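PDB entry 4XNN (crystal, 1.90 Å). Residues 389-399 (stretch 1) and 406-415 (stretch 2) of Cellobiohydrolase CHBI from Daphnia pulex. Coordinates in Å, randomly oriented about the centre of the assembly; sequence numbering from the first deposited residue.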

# COMPACT_ATOMS: atom_id res chain seq x y z
N MET A 389 14.20 -2.33 -0.84
CA MET A 389 13.34 -3.34 -0.27
C MET A 389 14.05 -4.17 0.75
O MET A 389 13.49 -5.17 1.20
CB MET A 389 12.68 -4.24 -1.32
CG MET A 389 11.19 -4.52 -1.03
SD MET A 389 10.09 -3.09 -1.14
CE MET A 389 9.95 -2.87 -2.92
N LEU A 390 15.21 -3.71 1.22
CA LEU A 390 16.00 -4.50 2.12
C LEU A 390 15.29 -4.61 3.49
O LEU A 390 15.43 -5.62 4.19
CB LEU A 390 17.42 -3.91 2.35
CG LEU A 390 18.27 -3.73 1.07
CD1 LEU A 390 19.53 -2.97 1.43
CD2 LEU A 390 18.57 -5.07 0.47
N TRP A 391 14.55 -3.57 3.86
CA TRP A 391 13.71 -3.62 5.04
C TRP A 391 12.70 -4.76 5.03
O TRP A 391 12.26 -5.22 6.11
CB TRP A 391 12.96 -2.25 5.29
CG TRP A 391 12.08 -1.89 4.09
CD1 TRP A 391 12.45 -1.21 2.95
CD2 TRP A 391 10.71 -2.26 3.90
NE1 TRP A 391 11.38 -1.15 2.07
CE2 TRP A 391 10.31 -1.78 2.63
CE3 TRP A 391 9.79 -2.95 4.68
CZ2 TRP A 391 9.04 -1.98 2.13
CZ3 TRP A 391 8.52 -3.17 4.14
CH2 TRP A 391 8.15 -2.63 2.94
N LEU A 392 12.30 -5.23 3.86
CA LEU A 392 11.29 -6.24 3.78
C LEU A 392 11.99 -7.61 3.75
O LEU A 392 11.56 -8.54 4.42
CB LEU A 392 10.45 -6.12 2.54
CG LEU A 392 9.40 -7.18 2.18
CD1 LEU A 392 8.38 -7.13 3.34
CD2 LEU A 392 8.75 -6.96 0.83
N ASP A 393 13.08 -7.74 2.97
CA ASP A 393 13.54 -9.10 2.62
C ASP A 393 15.05 -9.43 2.80
O ASP A 393 15.48 -10.48 2.35
CB ASP A 393 13.12 -9.45 1.22
CG ASP A 393 13.72 -8.51 0.13
OD1 ASP A 393 14.79 -7.87 0.36
OD2 ASP A 393 13.05 -8.36 -0.92
N SER A 394 15.81 -8.56 3.44
CA SER A 394 17.25 -8.77 3.60
C SER A 394 17.67 -8.37 4.95
O SER A 394 16.85 -8.38 5.89
CB SER A 394 17.97 -7.97 2.49
OG SER A 394 19.38 -8.15 2.42
N ASN A 395 18.94 -7.97 5.12
CA ASN A 395 19.39 -7.38 6.39
C ASN A 395 19.20 -5.87 6.32
O ASN A 395 19.61 -5.22 5.36
CB ASN A 395 20.85 -7.75 6.75
CG ASN A 395 21.02 -9.24 6.94
OD1 ASN A 395 20.08 -9.91 7.33
ND2 ASN A 395 22.20 -9.75 6.71
N TYR A 396 18.59 -5.30 7.36
CA TYR A 396 18.43 -3.88 7.47
C TYR A 396 18.68 -3.40 8.94
O TYR A 396 17.97 -3.86 9.88
CB TYR A 396 17.08 -3.43 6.90
CG TYR A 396 16.99 -1.96 6.79
CD1 TYR A 396 17.69 -1.25 5.81
CD2 TYR A 396 16.17 -1.24 7.65
CE1 TYR A 396 17.60 0.13 5.72
CE2 TYR A 396 16.07 0.15 7.55
CZ TYR A 396 16.81 0.83 6.60
OH TYR A 396 16.66 2.22 6.49
N PRO A 397 19.73 -2.57 9.14
CA PRO A 397 20.68 -2.08 8.08
C PRO A 397 21.58 -3.15 7.43
O PRO A 397 21.88 -4.14 8.08
CB PRO A 397 21.53 -1.05 8.81
CG PRO A 397 21.56 -1.52 10.22
CD PRO A 397 20.21 -2.19 10.49
N PRO A 398 21.98 -2.96 6.14
CA PRO A 398 22.74 -4.07 5.49
C PRO A 398 24.09 -4.34 6.13
O PRO A 398 24.64 -5.42 5.97
CB PRO A 398 22.92 -3.61 4.05
CG PRO A 398 22.42 -2.20 3.94
CD PRO A 398 21.63 -1.88 5.20
N THR A 399 24.60 -3.39 6.90
CA THR A 399 25.83 -3.54 7.66
C THR A 399 25.61 -4.17 9.05
O THR A 399 26.56 -4.33 9.83
CB THR A 399 26.49 -2.16 7.86
OG1 THR A 399 25.49 -1.23 8.29
CG2 THR A 399 27.08 -1.67 6.54
N GLY A 406 16.07 -8.47 14.99
CA GLY A 406 15.57 -7.29 14.27
C GLY A 406 16.24 -6.95 12.96
O GLY A 406 15.61 -6.33 12.06
N VAL A 407 17.51 -7.36 12.83
CA VAL A 407 18.26 -6.98 11.63
C VAL A 407 17.82 -7.79 10.41
O VAL A 407 17.54 -7.24 9.33
CB VAL A 407 19.77 -7.17 11.87
CG1 VAL A 407 20.53 -7.00 10.56
CG2 VAL A 407 20.23 -6.18 12.95
N ALA A 408 17.80 -9.11 10.58
CA ALA A 408 17.47 -10.02 9.50
C ALA A 408 15.98 -10.18 9.17
O ALA A 408 15.24 -10.70 10.01
CB ALA A 408 18.08 -11.37 9.83
N ARG A 409 15.54 -9.74 7.98
CA ARG A 409 14.16 -9.76 7.58
C ARG A 409 13.86 -10.72 6.43
O ARG A 409 12.69 -11.03 6.14
CB ARG A 409 13.68 -8.38 7.19
CG ARG A 409 13.83 -7.37 8.34
CD ARG A 409 14.81 -6.31 7.98
NE ARG A 409 15.01 -5.41 9.13
CZ ARG A 409 14.32 -4.32 9.37
NH1 ARG A 409 13.30 -4.00 8.62
NH2 ARG A 409 14.61 -3.62 10.44
N GLY A 410 14.91 -11.26 5.81
CA GLY A 410 14.70 -12.31 4.83
C GLY A 410 16.03 -12.74 4.35
O GLY A 410 17.02 -12.19 4.82
N PRO A 411 16.07 -13.68 3.40
CA PRO A 411 17.29 -14.34 2.96
C PRO A 411 17.91 -13.65 1.78
O PRO A 411 18.88 -14.14 1.27
CB PRO A 411 16.79 -15.71 2.45
CG PRO A 411 15.42 -15.42 1.94
CD PRO A 411 14.87 -14.29 2.79
N CYS A 412 17.32 -12.57 1.27
CA CYS A 412 17.88 -11.94 0.08
C CYS A 412 19.25 -11.32 0.32
O CYS A 412 19.52 -10.81 1.39
CB CYS A 412 16.97 -10.87 -0.45
SG CYS A 412 15.38 -11.61 -0.96
N PRO A 413 20.08 -11.30 -0.71
CA PRO A 413 21.38 -10.57 -0.52
C PRO A 413 21.26 -9.08 -0.35
O PRO A 413 20.37 -8.44 -0.93
CB PRO A 413 22.12 -10.86 -1.79
CG PRO A 413 21.13 -11.36 -2.78
CD PRO A 413 19.96 -11.96 -2.01
N THR A 414 22.18 -8.49 0.40
CA THR A 414 22.15 -7.07 0.64
C THR A 414 22.46 -6.24 -0.56
O THR A 414 22.31 -5.02 -0.52
CB THR A 414 23.07 -6.63 1.78
OG1 THR A 414 24.37 -7.13 1.54
CG2 THR A 414 22.59 -7.10 3.14
N THR A 415 22.87 -6.87 -1.64
CA THR A 415 23.09 -6.21 -2.90
C THR A 415 21.83 -6.25 -3.75
O THR A 415 21.80 -5.66 -4.81
CB THR A 415 24.27 -6.88 -3.65
OG1 THR A 415 24.04 -8.30 -3.72
CG2 THR A 415 25.53 -6.60 -2.85
O HOH W 1 17.04 -2.85 12.11

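Arg-409 is covered most by the other stretch, and its CA-to-CB bond points toward that stretch. Arg-409 NH1 donates a hydrogen bond to Trp-391 O at 3.0 Å. That oxygen lies near the guanidinium plane, and the N-H...O angle is 162°. Tyr-396 CB sits over one face of the guanidinium, 3.6 Å from Arg-409 NE. Weak hydrogen bonds from Arg-409 NE to Gly-406 O and Val-407 O, both 3.1 Å, tie the side chain to its own stretch. Water 1 links the two stretches: it donates to Tyr-396 O at 2.6 Å and weakly accepts from Arg-409 NH2 at 3.0 Å.

The backbones meet in a single bridge, Asn-395 with Ala-408. Arg-409 N donates to Ser-394 O at 2.8 Å, and Tyr-396 N to Val-407 O at 3.0 Å.

Thr-414 comes next in covered area. Thr-414 CG2 packs 3.6 Å from Pro-398 CB and 4.1 Å from Asn-395 CB. Thr-414 CG2 also lies 3.5 Å from Ser-394 OG.

Ser-394 OG donates to Cys-412 O at 2.9 Å. Beside it, Cys-412 N donates to Asp-393 O at 3.0 Å. Gly-410 lets the backbones come close, with Gly-410 CA 4.1 Å from Asp-393 CA; an ideal CB on Gly-410 would lie 2.5 Å from Asp-393 O, a clash.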